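Local atomic coordinates of alpha-galactosidase (Lactobacillus brevis, PDB entry 3MI6), a protein that probably hydrolyses terminal, non-reducing alpha-D-galactose residues from alpha-D-galactosides, including galactose oligosaccharides, galactomannans and galactolipids. Residues D[414-419]-D[476-481]; D[524-529]-D[543-548]; D[369-374]-D[382-387]. One frame throughout, in Å; residues are numbered along the deposited sequence.

How the interactions relate
From the N terminus, interaction 3 comes first: 369-374 meets 382-387 and closes a short loop of seven intervening residues after barrel strand 363-366. Interaction 1 then joins 414-419 to 476-481 across 56 residues that include helix 454-471, tying the ends of strands 408-413 and 475-478. Interaction 2 follows, pairing 524-529 with 543-548 around helix 536-539. The three loops lie in series; none nests within or crosses another. Interactions 1 and 2 meet directly, since strands 475-478 and 523-526 are neighbours in the barrel. Trp384 of interaction 3 packs on Glu414 of interaction 1, whereas interactions 2 and 3 do not touch.

Interaction 1 of 3, residues D[414-419]-D[476-481]; sequences EPEMVS and IKWDMN
Glu414 reaches across to the backbone of Asp479, Met480 and Asn481. Its CB lies 4.0 Å from Asp479 O, and CG, set anti to the backbone N (chi1 -165°), comes closer to the same oxygen. The chain then runs on extended, bringing Glu414 CD to 3.7 Å from Asn481 N. There Glu414 OE2 accepts a hydrogen bond from Asn481 N at 2.8 Å, the donor standing 51° out of the carboxylate plane. OE2 also touches Asn481 CB.

The type I turn from Glu414 to Met417 presents Pro415 and Glu416 to Trp478. Pro415 CG sits over the five-membered ring in a CH-pi contact, 3.8 Å from its centroid. At the edge of the indole, Trp478 NE1 donates to Glu416 OE2 (2.8 Å), and the acceptor lies near the ring plane. The Glu416 carboxylate is gripped from elsewhere too, by a salt bridge from Arg533 to OE2 and a hydrogen bond between OE1 and Tyr504.

Both segments lie at the C-terminal ends of neighbouring strands of the (beta/alpha)8 barrel, where this fold carries its active site. Asp479, the predicted nucleophile, directly follows strand 475-478; its OD1 accepts from Ser529 N and OD2 from Trp412 NE1, bonds that would limit the carboxylate's rotation. An alanine in place of Trp478 would probably leave a gap beside Pro415 and Tyr512, whose ring stacks on the indole, and deprive Glu416 OE2 of one donor.

The selenomethionine side chains of Met417 and Met480 cross at a slant beside the Glu416 carboxylate. CE of Met417 touches both SE and CG of Met480, the latter at 3.4 Å, while Glu416 OE1 approaches the same CG.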
ATOM      1  N   GLU D 414      45.441   0.643  13.722  1.00 47.41           N
ATOM      2  CA  GLU D 414      44.494   1.723  13.428  1.00 44.48           C
ATOM      3  C   GLU D 414      45.318   2.960  13.083  1.00 45.32           C
ATOM      4  O   GLU D 414      45.374   3.906  13.863  1.00 42.70           O
ATOM      5  CB  GLU D 414      43.564   2.002  14.622  1.00 44.29           C
ATOM      6  CG  GLU D 414      42.334   2.856  14.298  1.00 42.06           C
ATOM      7  CD  GLU D 414      41.431   3.096  15.506  1.00 42.91           C
ATOM      8  OE1 GLU D 414      41.560   2.376  16.514  1.00 43.78           O
ATOM      9  OE2 GLU D 414      40.581   4.007  15.450  1.00 42.49           O
ATOM     10  N   PRO D 415      45.958   2.945  11.898  1.00 48.26           N
ATOM     11  CA  PRO D 415      46.970   3.898  11.410  1.00 45.89           C
ATOM     12  C   PRO D 415      46.551   5.359  11.464  1.00 45.30           C
ATOM     13  O   PRO D 415      47.287   6.200  12.001  1.00 47.60           O
ATOM     14  CB  PRO D 415      47.128   3.510   9.941  1.00 44.21           C
ATOM     15  CG  PRO D 415      46.734   2.093   9.883  1.00 45.51           C
ATOM     16  CD  PRO D 415      45.622   1.941  10.873  1.00 45.08           C
ATOM     17  N   GLU D 416      45.391   5.653  10.885  1.00 44.73           N
ATOM     18  CA  GLU D 416      44.923   7.025  10.719  1.00 43.43           C
ATOM     19  C   GLU D 416      44.686   7.786  12.046  1.00 43.94           C
ATOM     20  O   GLU D 416      44.343   8.971  12.024  1.00 43.29           O
ATOM     21  CB  GLU D 416      43.650   7.023   9.855  1.00 45.07           C
ATOM     22  CG  GLU D 416      43.755   6.205   8.546  1.00 43.35           C
ATOM     23  CD  GLU D 416      42.415   5.595   8.105  1.00 44.25           C
ATOM     24  OE1 GLU D 416      41.500   6.356   7.721  1.00 42.18           O
ATOM     25  OE2 GLU D 416      42.274   4.349   8.139  1.00 42.07           O
HETATM   26  N   MSE D 417      44.893   7.116  13.186  1.00 45.08           N
HETATM   27  CA  MSE D 417      44.507   7.649  14.509  1.00 43.48           C
HETATM   28  C   MSE D 417      45.649   7.983  15.482  1.00 45.68           C
HETATM   29  O   MSE D 417      46.716   7.369  15.449  1.00 45.96           O
HETATM   30  CB  MSE D 417      43.518   6.701  15.202  1.00 42.95           C
HETATM   31  CG  MSE D 417      42.244   6.450  14.407  1.00 46.52           C
HETATM   32 SE   MSE D 417      41.247   8.089  13.934  1.00 64.53          SE
HETATM   33  CE  MSE D 417      40.153   7.311  12.526  1.00 48.68           C
ATOM     34  N   VAL D 418      45.398   8.956  16.359  1.00 46.01           N
ATOM     35  CA  VAL D 418      46.376   9.402  17.358  1.00 48.41           C
ATOM     36  C   VAL D 418      45.700   9.743  18.695  1.00 48.30           C
ATOM     37  O   VAL D 418      44.737  10.513  18.738  1.00 48.55           O
ATOM     38  CB  VAL D 418      47.213  10.620  16.842  1.00 48.85           C
ATOM     39  CG1 VAL D 418      46.304  11.801  16.508  1.00 42.48           C
ATOM     40  CG2 VAL D 418      48.326  11.010  17.838  1.00 45.86           C
ATOM     41  N   SER D 419      46.185   9.138  19.775  1.00 49.94           N
ATOM     42  CA  SER D 419      45.750   9.472  21.131  1.00 52.08           C
ATOM     43  C   SER D 419      46.635  10.585  21.706  1.00 52.75           C
ATOM     44  O   SER D 419      47.803  10.688  21.346  1.00 53.44           O
ATOM     45  CB  SER D 419      45.814   8.231  22.023  1.00 53.18           C
ATOM     46  OG  SER D 419      44.561   7.570  22.088  1.00 53.73           O
ATOM     47  N   ILE D 476      46.769  -8.315   8.167  1.00 42.14           N
ATOM     48  CA  ILE D 476      46.627  -7.129   8.994  1.00 40.12           C
ATOM     49  C   ILE D 476      45.153  -6.697   9.034  1.00 41.90           C
ATOM     50  O   ILE D 476      44.484  -6.581   8.008  1.00 40.20           O
ATOM     51  CB  ILE D 476      47.558  -5.981   8.494  1.00 40.90           C
ATOM     52  CG1 ILE D 476      48.961  -6.135   9.091  1.00 43.90           C
ATOM     53  CG2 ILE D 476      47.008  -4.630   8.855  1.00 37.45           C
ATOM     54  CD1 ILE D 476      49.986  -5.219   8.488  1.00 40.81           C
ATOM     55  N   LYS D 477      44.633  -6.515  10.235  1.00 42.06           N
ATOM     56  CA  LYS D 477      43.333  -5.901  10.397  1.00 41.30           C
ATOM     57  C   LYS D 477      43.593  -4.407  10.549  1.00 40.45           C
ATOM     58  O   LYS D 477      44.220  -3.964  11.508  1.00 38.42           O
ATOM     59  CB  LYS D 477      42.616  -6.477  11.621  1.00 41.46           C
ATOM     60  CG  LYS D 477      41.125  -6.146  11.727  1.00 44.24           C
ATOM     61  CD  LYS D 477      40.548  -6.805  12.990  1.00 46.80           C
ATOM     62  CE  LYS D 477      39.120  -6.368  13.301  1.00 47.10           C
ATOM     63  NZ  LYS D 477      38.586  -6.951  14.586  1.00 46.01           N
ATOM     64  N   TRP D 478      43.127  -3.642   9.574  1.00 39.76           N
ATOM     65  CA  TRP D 478      43.331  -2.200   9.537  1.00 39.81           C
ATOM     66  C   TRP D 478      42.015  -1.494   9.873  1.00 41.13           C
ATOM     67  O   TRP D 478      41.125  -1.341   9.027  1.00 39.36           O
ATOM     68  CB  TRP D 478      43.850  -1.809   8.152  1.00 38.91           C
ATOM     69  CG  TRP D 478      43.948  -0.343   7.851  1.00 42.13           C
ATOM     70  CD1 TRP D 478      43.228   0.666   8.412  1.00 42.13           C
ATOM     71  CD2 TRP D 478      44.796   0.268   6.873  1.00 43.91           C
ATOM     72  NE1 TRP D 478      43.579   1.874   7.852  1.00 40.37           N
ATOM     73  CE2 TRP D 478      44.537   1.657   6.902  1.00 41.81           C
ATOM     74  CE3 TRP D 478      45.749  -0.224   5.973  1.00 41.49           C
ATOM     75  CZ2 TRP D 478      45.195   2.559   6.071  1.00 41.63           C
ATOM     76  CZ3 TRP D 478      46.402   0.674   5.142  1.00 42.86           C
ATOM     77  CH2 TRP D 478      46.124   2.050   5.198  1.00 42.93           C
ATOM     78  N   ASP D 479      41.911  -1.068  11.124  1.00 41.76           N
ATOM     79  CA  ASP D 479      40.672  -0.542  11.672  1.00 39.33           C
ATOM     80  C   ASP D 479      40.640   0.989  11.579  1.00 39.69           C
ATOM     81  O   ASP D 479      41.602   1.608  11.136  1.00 40.39           O
ATOM     82  CB  ASP D 479      40.554  -1.006  13.119  1.00 40.31           C
ATOM     83  CG  ASP D 479      39.135  -1.013  13.615  1.00 43.62           C
ATOM     84  OD1 ASP D 479      38.265  -0.394  12.958  1.00 40.52           O
ATOM     85  OD2 ASP D 479      38.892  -1.647  14.671  1.00 47.19           O
HETATM   86  N   MSE D 480      39.532   1.593  11.999  1.00 40.21           N
HETATM   87  CA  MSE D 480      39.325   3.038  11.895  1.00 40.18           C
HETATM   88  C   MSE D 480      38.049   3.401  12.666  1.00 40.88           C
HETATM   89  O   MSE D 480      36.939   3.221  12.154  1.00 40.86           O
HETATM   90  CB  MSE D 480      39.221   3.450  10.423  1.00 39.26           C
HETATM   91  CG  MSE D 480      39.474   4.923  10.161  1.00 42.11           C
HETATM   92 SE   MSE D 480      37.923   6.084  10.458  1.00 74.91          SE
HETATM   93  CE  MSE D 480      36.838   5.673   8.874  1.00 37.55           C
ATOM     94  N   ASN D 481      38.217   3.925  13.883  1.00 38.79           N
ATOM     95  CA  ASN D 481      37.157   3.927  14.891  1.00 37.59           C
ATOM     96  C   ASN D 481      36.522   5.258  15.323  1.00 41.21           C
ATOM     97  O   ASN D 481      35.802   5.300  16.315  1.00 42.65           O
ATOM     98  CB  ASN D 481      37.638   3.193  16.144  1.00 39.74           C
ATOM     99  CG  ASN D 481      37.692   1.693  15.955  1.00 43.92           C
ATOM    100  OD1 ASN D 481      38.717   1.048  16.217  1.00 47.71           O
ATOM    101  ND2 ASN D 481      36.589   1.124  15.482  1.00 42.74           N
TER

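Interaction 2 of 3, residues D[524-529]-D[543-548]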
ATOM      1  N   PHE D 524      44.992  -8.038   3.707  1.00 40.28           N
ATOM      2  CA  PHE D 524      44.422  -6.939   4.481  1.00 38.22           C
ATOM      3  C   PHE D 524      42.922  -7.123   4.608  1.00 37.48           C
ATOM      4  O   PHE D 524      42.209  -7.204   3.604  1.00 36.85           O
ATOM      5  CB  PHE D 524      44.716  -5.577   3.837  1.00 37.26           C
ATOM      6  CG  PHE D 524      46.141  -5.154   3.944  1.00 36.96           C
ATOM      7  CD1 PHE D 524      47.027  -5.409   2.925  1.00 37.27           C
ATOM      8  CD2 PHE D 524      46.598  -4.510   5.070  1.00 40.56           C
ATOM      9  CE1 PHE D 524      48.341  -5.034   3.026  1.00 40.41           C
ATOM     10  CE2 PHE D 524      47.928  -4.132   5.180  1.00 41.83           C
ATOM     11  CZ  PHE D 524      48.797  -4.390   4.151  1.00 39.42           C
ATOM     12  N   GLU D 525      42.462  -7.221   5.851  1.00 38.05           N
ATOM     13  CA  GLU D 525      41.045  -7.118   6.167  1.00 38.53           C
ATOM     14  C   GLU D 525      40.786  -5.680   6.551  1.00 33.77           C
ATOM     15  O   GLU D 525      41.335  -5.186   7.515  1.00 34.26           O
ATOM     16  CB  GLU D 525      40.616  -8.083   7.295  1.00 39.02           C
ATOM     17  CG  GLU D 525      39.091  -8.074   7.553  1.00 42.05           C
ATOM     18  CD  GLU D 525      38.508  -9.392   8.133  1.00 47.74           C
ATOM     19  OE1 GLU D 525      37.509  -9.308   8.897  1.00 46.06           O
ATOM     20  OE2 GLU D 525      39.015 -10.505   7.827  1.00 46.35           O
ATOM     21  N   SER D 526      39.970  -5.005   5.754  1.00 36.70           N
ATOM     22  CA  SER D 526      39.576  -3.629   6.019  1.00 35.04           C
ATOM     23  C   SER D 526      38.587  -3.567   7.198  1.00 38.25           C
ATOM     24  O   SER D 526      37.836  -4.521   7.449  1.00 38.72           O
ATOM     25  CB  SER D 526      38.983  -3.024   4.751  1.00 31.32           C
ATOM     26  OG  SER D 526      37.705  -2.507   5.004  1.00 32.71           O
ATOM     27  N   CYS D 527      38.600  -2.468   7.946  1.00 36.96           N
ATOM     28  CA  CYS D 527      37.713  -2.353   9.096  1.00 37.07           C
ATOM     29  C   CYS D 527      37.429  -0.901   9.408  1.00 37.62           C
ATOM     30  O   CYS D 527      38.244  -0.039   9.121  1.00 37.58           O
ATOM     31  CB  CYS D 527      38.339  -3.039  10.311  1.00 39.62           C
ATOM     32  SG  CYS D 527      37.248  -3.206  11.742  1.00 44.74           S
ATOM     33  N   ALA D 528      36.261  -0.635   9.980  1.00 37.10           N
ATOM     34  CA  ALA D 528      35.897   0.708  10.433  1.00 36.86           C
ATOM     35  C   ALA D 528      34.786   0.597  11.465  1.00 38.01           C
ATOM     36  O   ALA D 528      33.626   0.890  11.162  1.00 34.91           O
ATOM     37  CB  ALA D 528      35.455   1.586   9.271  1.00 33.34           C
ATOM     38  N   SER D 529      35.148   0.174  12.681  1.00 37.67           N
ATOM     39  CA  SER D 529      34.166  -0.090  13.725  1.00 36.87           C
ATOM     40  C   SER D 529      33.142  -1.077  13.176  1.00 37.55           C
ATOM     41  O   SER D 529      31.938  -0.942  13.404  1.00 36.43           O
ATOM     42  CB  SER D 529      33.455   1.203  14.144  1.00 35.90           C
ATOM     43  OG  SER D 529      34.223   1.947  15.062  1.00 37.68           O
ATOM     44  N   PRO D 543      40.651  -7.381   0.060  1.00 38.95           N
ATOM     45  CA  PRO D 543      39.601  -8.162  -0.605  1.00 35.67           C
ATOM     46  C   PRO D 543      38.430  -8.473   0.314  1.00 36.37           C
ATOM     47  O   PRO D 543      37.398  -8.944  -0.152  1.00 37.38           O
ATOM     48  CB  PRO D 543      40.319  -9.450  -0.969  1.00 37.19           C
ATOM     49  CG  PRO D 543      41.324  -9.608   0.138  1.00 38.53           C
ATOM     50  CD  PRO D 543      41.826  -8.206   0.393  1.00 39.27           C
ATOM     51  N   GLN D 544      38.572  -8.211   1.605  1.00 36.91           N
ATOM     52  CA  GLN D 544      37.482  -8.502   2.535  1.00 40.01           C
ATOM     53  C   GLN D 544      37.376  -7.449   3.627  1.00 39.10           C
ATOM     54  O   GLN D 544      38.376  -6.852   4.013  1.00 38.14           O
ATOM     55  CB  GLN D 544      37.646  -9.892   3.147  1.00 36.82           C
ATOM     56  CG  GLN D 544      38.758 -10.018   4.154  1.00 36.39           C
ATOM     57  CD  GLN D 544      39.064 -11.466   4.419  1.00 40.98           C
ATOM     58  OE1 GLN D 544      38.971 -12.297   3.517  1.00 39.25           O
ATOM     59  NE2 GLN D 544      39.417 -11.787   5.655  1.00 41.29           N
ATOM     60  N   ALA D 545      36.162  -7.221   4.118  1.00 35.83           N
ATOM     61  CA  ALA D 545      35.963  -6.238   5.170  1.00 36.69           C
ATOM     62  C   ALA D 545      35.327  -6.899   6.383  1.00 37.44           C
ATOM     63  O   ALA D 545      34.661  -7.925   6.248  1.00 38.08           O
ATOM     64  CB  ALA D 545      35.102  -5.090   4.666  1.00 35.06           C
ATOM     65  N   TRP D 546      35.562  -6.337   7.569  1.00 38.54           N
ATOM     66  CA  TRP D 546      34.848  -6.754   8.777  1.00 38.04           C
ATOM     67  C   TRP D 546      33.442  -6.148   8.713  1.00 37.51           C
ATOM     68  O   TRP D 546      33.260  -4.954   8.937  1.00 37.60           O
ATOM     69  CB  TRP D 546      35.601  -6.296  10.031  1.00 37.90           C
ATOM     70  CG  TRP D 546      34.936  -6.699  11.320  1.00 38.36           C
ATOM     71  CD1 TRP D 546      34.655  -5.895  12.389  1.00 36.99           C
ATOM     72  CD2 TRP D 546      34.448  -8.006  11.666  1.00 39.43           C
ATOM     73  NE1 TRP D 546      34.034  -6.625  13.385  1.00 35.44           N
ATOM     74  CE2 TRP D 546      33.898  -7.920  12.965  1.00 37.04           C
ATOM     75  CE3 TRP D 546      34.435  -9.242  11.007  1.00 38.80           C
ATOM     76  CZ2 TRP D 546      33.341  -9.019  13.612  1.00 38.40           C
ATOM     77  CZ3 TRP D 546      33.878 -10.330  11.651  1.00 39.03           C
ATOM     78  CH2 TRP D 546      33.335 -10.212  12.941  1.00 38.32           C
ATOM     79  N   THR D 547      32.450  -6.975   8.397  1.00 36.42           N
ATOM     80  CA  THR D 547      31.141  -6.483   7.965  1.00 35.09           C
ATOM     81  C   THR D 547      30.394  -5.646   8.998  1.00 34.32           C
ATOM     82  O   THR D 547      29.838  -4.599   8.676  1.00 33.79           O
ATOM     83  CB  THR D 547      30.252  -7.647   7.522  1.00 35.08           C
ATOM     84  OG1 THR D 547      31.060  -8.595   6.818  1.00 38.42           O
ATOM     85  CG2 THR D 547      29.115  -7.163   6.616  1.00 31.07           C
ATOM     86  N   SER D 548      30.362  -6.126  10.233  1.00 34.65           N
ATOM     87  CA  SER D 548      29.753  -5.387  11.330  1.00 34.87           C
ATOM     88  C   SER D 548      30.421  -5.778  12.637  1.00 33.67           C
ATOM     89  O   SER D 548      30.849  -6.912  12.795  1.00 33.69           O
ATOM     90  CB  SER D 548      28.252  -5.693  11.413  1.00 31.74           C
ATOM     91  OG  SER D 548      27.633  -4.929  12.436  1.00 30.08           O
TER
HETATM   92  O   HOH W   1      29.549  -2.370  13.387  1.00 34.04           O
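Ser526 and Ala545 form a parallel bridge, their CA atoms 4.5 Å apart, between strands whose directions diverge by 48°. These are adjacent strands of the (beta/alpha)8 barrel, joined as a beta-alpha-beta unit through helix 536-539; the second is only weakly bonded. Ser526 uses both its backbone groups, N donating to Gln544 O at 3.0 Å and O accepting from Trp546 N at 2.9 Å. On the side of the sheet that carries Ser526 and Ala545, OG of the serine packs on CB of the alanine.

On the other side Glu525 meets Gln544. Glu525, its CG anti to the backbone N (chi1 -175°), extends at a slant across Gln544 until OE2 accepts a hydrogen bond from Gln544 NE2. The amide meets it from above the carboxylate plane, 37° out of it, and Tyr475 adds a weak bond to the same oxygen. The other oxygen, OE1, lies 3.7 Å from Trp546 CE3, obliquely to the ring.

Further along, Cys527 SG approaches the indole, also obliquely, reaching Trp546 CD1 at 3.8 Å. Cys527 is a predicted substrate-binding residue and touches Asp479, the predicted nucleophile. Trp546 NE1 bonds Asp549 OD1 of the predicted proton donor, consistent with the contact bordering the active site. Past the strand ends a water donates to Ser529 O at 2.8 Å and, weakly, to Ser548 OG.

Interaction 3 of 3, residues D[369-374]-D[382-387]; sequences GWFGHR and GDWFVD
The side chains of Phe371 and Trp384 run next to each other in the same direction, in the long loop that follows strand 363-366 of the (beta/alpha)8 barrel. Trp384 CZ3 sits over the centre of the phenyl ring, 3.5 Å above its plane. The two planes are inclined at 35°. CG of Arg374 covers the opposite face of Phe371 near the rim, sandwiching the ring, and the Arg374 guanidinium goes on to a salt bridge with Asp368, a predicted substrate-binding residue. Standing between the backbone N and the carbonyl carbon (chi1 52°), Phe371 CG is placed next to Trp384 CZ3, while Phe371 CB rests against Asp383 O.

Trp370 crosses Trp384 at about a right angle, with CZ2 of the first 4.2 Å from CE3 of the second. Its CZ3 reaches the Phe385 carbonyl carbon, and its NE1 is held by Trp412 O, fastening the loop to the next barrel strand, 408-413. Trp384 also packs on Trp412 and is itself the centre of an inverse gamma turn, closed by Phe385 N bonding Asp383 O.

The backbones join at a single bridge, Phe371 with Val386. Gly372 N donates to Phe385 O at 3.2 Å. On the other side of the bridge, Asp387 CB touches Trp370 O, and that carbonyl accepts a hydrogen bond from Asp387 N at 2.9 Å.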
ATOM      1  N   GLY D 369      45.591  -3.776  21.524  1.00 54.09           N
ATOM      2  CA  GLY D 369      46.234  -3.826  22.824  1.00 55.70           C
ATOM      3  C   GLY D 369      47.714  -4.167  22.854  1.00 56.85           C
ATOM      4  O   GLY D 369      48.340  -4.100  23.903  1.00 62.07           O
ATOM      5  N   TRP D 370      48.290  -4.516  21.715  1.00 57.40           N
ATOM      6  CA  TRP D 370      49.660  -5.017  21.706  1.00 60.57           C
ATOM      7  C   TRP D 370      50.734  -3.924  21.712  1.00 61.53           C
ATOM      8  O   TRP D 370      51.907  -4.187  21.998  1.00 63.83           O
ATOM      9  CB  TRP D 370      49.870  -5.942  20.508  1.00 61.60           C
ATOM     10  CG  TRP D 370      49.672  -5.260  19.201  1.00 55.65           C
ATOM     11  CD1 TRP D 370      48.510  -5.151  18.513  1.00 56.98           C
ATOM     12  CD2 TRP D 370      50.662  -4.586  18.431  1.00 52.00           C
ATOM     13  NE1 TRP D 370      48.709  -4.453  17.356  1.00 56.37           N
ATOM     14  CE2 TRP D 370      50.026  -4.092  17.280  1.00 55.81           C
ATOM     15  CE3 TRP D 370      52.022  -4.350  18.600  1.00 56.66           C
ATOM     16  CZ2 TRP D 370      50.706  -3.376  16.295  1.00 55.61           C
ATOM     17  CZ3 TRP D 370      52.698  -3.639  17.627  1.00 59.89           C
ATOM     18  CH2 TRP D 370      52.040  -3.163  16.486  1.00 58.53           C
ATOM     19  N   PHE D 371      50.331  -2.699  21.398  1.00 58.64           N
ATOM     20  CA  PHE D 371      51.276  -1.608  21.192  1.00 60.71           C
ATOM     21  C   PHE D 371      51.327  -0.624  22.375  1.00 61.89           C
ATOM     22  O   PHE D 371      50.413  -0.592  23.205  1.00 62.74           O
ATOM     23  CB  PHE D 371      50.900  -0.877  19.907  1.00 55.29           C
ATOM     24  CG  PHE D 371      49.459  -0.452  19.861  1.00 57.19           C
ATOM     25  CD1 PHE D 371      49.109   0.882  19.978  1.00 56.46           C
ATOM     26  CD2 PHE D 371      48.446  -1.391  19.725  1.00 56.31           C
ATOM     27  CE1 PHE D 371      47.777   1.274  19.939  1.00 55.14           C
ATOM     28  CE2 PHE D 371      47.115  -1.001  19.693  1.00 52.91           C
ATOM     29  CZ  PHE D 371      46.785   0.333  19.793  1.00 53.03           C
ATOM     30  N   GLY D 372      52.395   0.170  22.450  1.00 57.58           N
ATOM     31  CA  GLY D 372      52.503   1.231  23.442  1.00 60.84           C
ATOM     32  C   GLY D 372      52.181   0.841  24.875  1.00 61.60           C
ATOM     33  O   GLY D 372      52.938   0.128  25.521  1.00 65.92           O
ATOM     34  N   HIS D 373      51.066   1.337  25.390  1.00 60.73           N
ATOM     35  CA  HIS D 373      50.562   0.891  26.684  1.00 64.09           C
ATOM     36  C   HIS D 373      49.037   0.699  26.664  1.00 65.28           C
ATOM     37  O   HIS D 373      48.342   1.011  27.632  1.00 66.06           O
ATOM     38  CB  HIS D 373      51.034   1.802  27.840  1.00 66.55           C
ATOM     39  CG  HIS D 373      51.055   3.271  27.521  1.00 66.18           C
ATOM     40  ND1 HIS D 373      51.915   3.827  26.594  1.00 67.48           N
ATOM     41  CD2 HIS D 373      50.354   4.306  28.046  1.00 62.19           C
ATOM     42  CE1 HIS D 373      51.719   5.133  26.538  1.00 61.91           C
ATOM     43  NE2 HIS D 373      50.781   5.450  27.413  1.00 62.24           N
ATOM     44  N   ARG D 374      48.534   0.161  25.552  1.00 62.13           N
ATOM     45  CA  ARG D 374      47.100  -0.034  25.357  1.00 61.27           C
ATOM     46  C   ARG D 374      46.479  -0.986  26.362  1.00 61.90           C
ATOM     47  O   ARG D 374      46.306  -2.164  26.077  1.00 64.32           O
ATOM     48  CB  ARG D 374      46.805  -0.550  23.948  1.00 56.31           C
ATOM     49  CG  ARG D 374      46.915   0.489  22.864  1.00 55.97           C
ATOM     50  CD  ARG D 374      45.760   1.490  22.904  1.00 55.53           C
ATOM     51  NE  ARG D 374      44.544   1.025  22.249  1.00 51.75           N
ATOM     52  CZ  ARG D 374      43.563   1.823  21.825  1.00 51.85           C
ATOM     53  NH1 ARG D 374      43.647   3.139  21.974  1.00 51.52           N
ATOM     54  NH2 ARG D 374      42.495   1.305  21.236  1.00 49.64           N
ATOM     55  N   GLY D 382      49.039   5.418  18.155  1.00 52.87           N
ATOM     56  CA  GLY D 382      50.036   6.132  17.379  1.00 52.54           C
ATOM     57  C   GLY D 382      51.408   5.523  17.602  1.00 53.25           C
ATOM     58  O   GLY D 382      52.349   5.790  16.864  1.00 55.66           O
ATOM     59  N   ASP D 383      51.509   4.694  18.634  1.00 52.69           N
ATOM     60  CA  ASP D 383      52.766   4.066  19.016  1.00 56.38           C
ATOM     61  C   ASP D 383      52.848   2.629  18.517  1.00 55.44           C
ATOM     62  O   ASP D 383      52.766   1.675  19.293  1.00 56.35           O
ATOM     63  CB  ASP D 383      52.920   4.088  20.534  1.00 59.61           C
ATOM     64  CG  ASP D 383      53.113   5.481  21.076  1.00 59.99           C
ATOM     65  OD1 ASP D 383      53.451   6.384  20.283  1.00 57.98           O
ATOM     66  OD2 ASP D 383      52.932   5.665  22.298  1.00 61.08           O
ATOM     67  N   TRP D 384      53.027   2.483  17.214  1.00 51.61           N
ATOM     68  CA  TRP D 384      52.984   1.177  16.574  1.00 55.22           C
ATOM     69  C   TRP D 384      54.264   0.364  16.779  1.00 56.50           C
ATOM     70  O   TRP D 384      54.944  -0.037  15.828  1.00 56.00           O
ATOM     71  CB  TRP D 384      52.613   1.336  15.097  1.00 55.16           C
ATOM     72  CG  TRP D 384      51.338   2.123  14.949  1.00 53.43           C
ATOM     73  CD1 TRP D 384      51.189   3.351  14.368  1.00 52.06           C
ATOM     74  CD2 TRP D 384      50.040   1.750  15.434  1.00 50.01           C
ATOM     75  NE1 TRP D 384      49.877   3.752  14.443  1.00 50.86           N
ATOM     76  CE2 TRP D 384      49.151   2.788  15.093  1.00 48.39           C
ATOM     77  CE3 TRP D 384      49.544   0.630  16.112  1.00 51.55           C
ATOM     78  CZ2 TRP D 384      47.791   2.745  15.406  1.00 48.84           C
ATOM     79  CZ3 TRP D 384      48.191   0.585  16.423  1.00 52.23           C
ATOM     80  CH2 TRP D 384      47.328   1.637  16.066  1.00 50.72           C
ATOM     81  N   PHE D 385      54.576   0.132  18.048  1.00 55.33           N
ATOM     82  CA  PHE D 385      55.681  -0.721  18.421  1.00 57.53           C
ATOM     83  C   PHE D 385      55.280  -1.550  19.648  1.00 61.82           C
ATOM     84  O   PHE D 385      54.323  -1.211  20.342  1.00 60.18           O
ATOM     85  CB  PHE D 385      56.947   0.107  18.662  1.00 55.59           C
ATOM     86  CG  PHE D 385      56.750   1.269  19.590  1.00 56.20           C
ATOM     87  CD1 PHE D 385      56.468   1.065  20.929  1.00 58.34           C
ATOM     88  CD2 PHE D 385      56.870   2.563  19.129  1.00 54.89           C
ATOM     89  CE1 PHE D 385      56.289   2.134  21.793  1.00 59.24           C
ATOM     90  CE2 PHE D 385      56.697   3.629  19.986  1.00 58.22           C
ATOM     91  CZ  PHE D 385      56.404   3.414  21.324  1.00 58.09           C
ATOM     92  N   VAL D 386      56.018  -2.630  19.900  1.00 65.71           N
ATOM     93  CA  VAL D 386      55.666  -3.647  20.896  1.00 67.80           C
ATOM     94  C   VAL D 386      55.556  -3.178  22.362  1.00 72.75           C
ATOM     95  O   VAL D 386      56.382  -2.405  22.858  1.00 70.66           O
ATOM     96  CB  VAL D 386      56.670  -4.812  20.842  1.00 74.82           C
ATOM     97  CG1 VAL D 386      56.019  -6.083  21.362  1.00 78.80           C
ATOM     98  CG2 VAL D 386      57.209  -4.994  19.410  1.00 71.83           C
ATOM     99  N   ASP D 387      54.532  -3.675  23.053  1.00 74.07           N
ATOM    100  CA  ASP D 387      54.309  -3.354  24.463  1.00 75.53           C
ATOM    101  C   ASP D 387      54.917  -4.433  25.349  1.00 82.43           C
ATOM    102  O   ASP D 387      54.337  -5.513  25.495  1.00 85.30           O
ATOM    103  CB  ASP D 387      52.807  -3.243  24.759  1.00 73.17           C
ATOM    104  CG  ASP D 387      52.514  -3.043  26.244  1.00 78.29           C
ATOM    105  OD1 ASP D 387      53.457  -2.699  26.990  1.00 82.07           O
ATOM    106  OD2 ASP D 387      51.347  -3.221  26.668  1.00 76.03           O
TER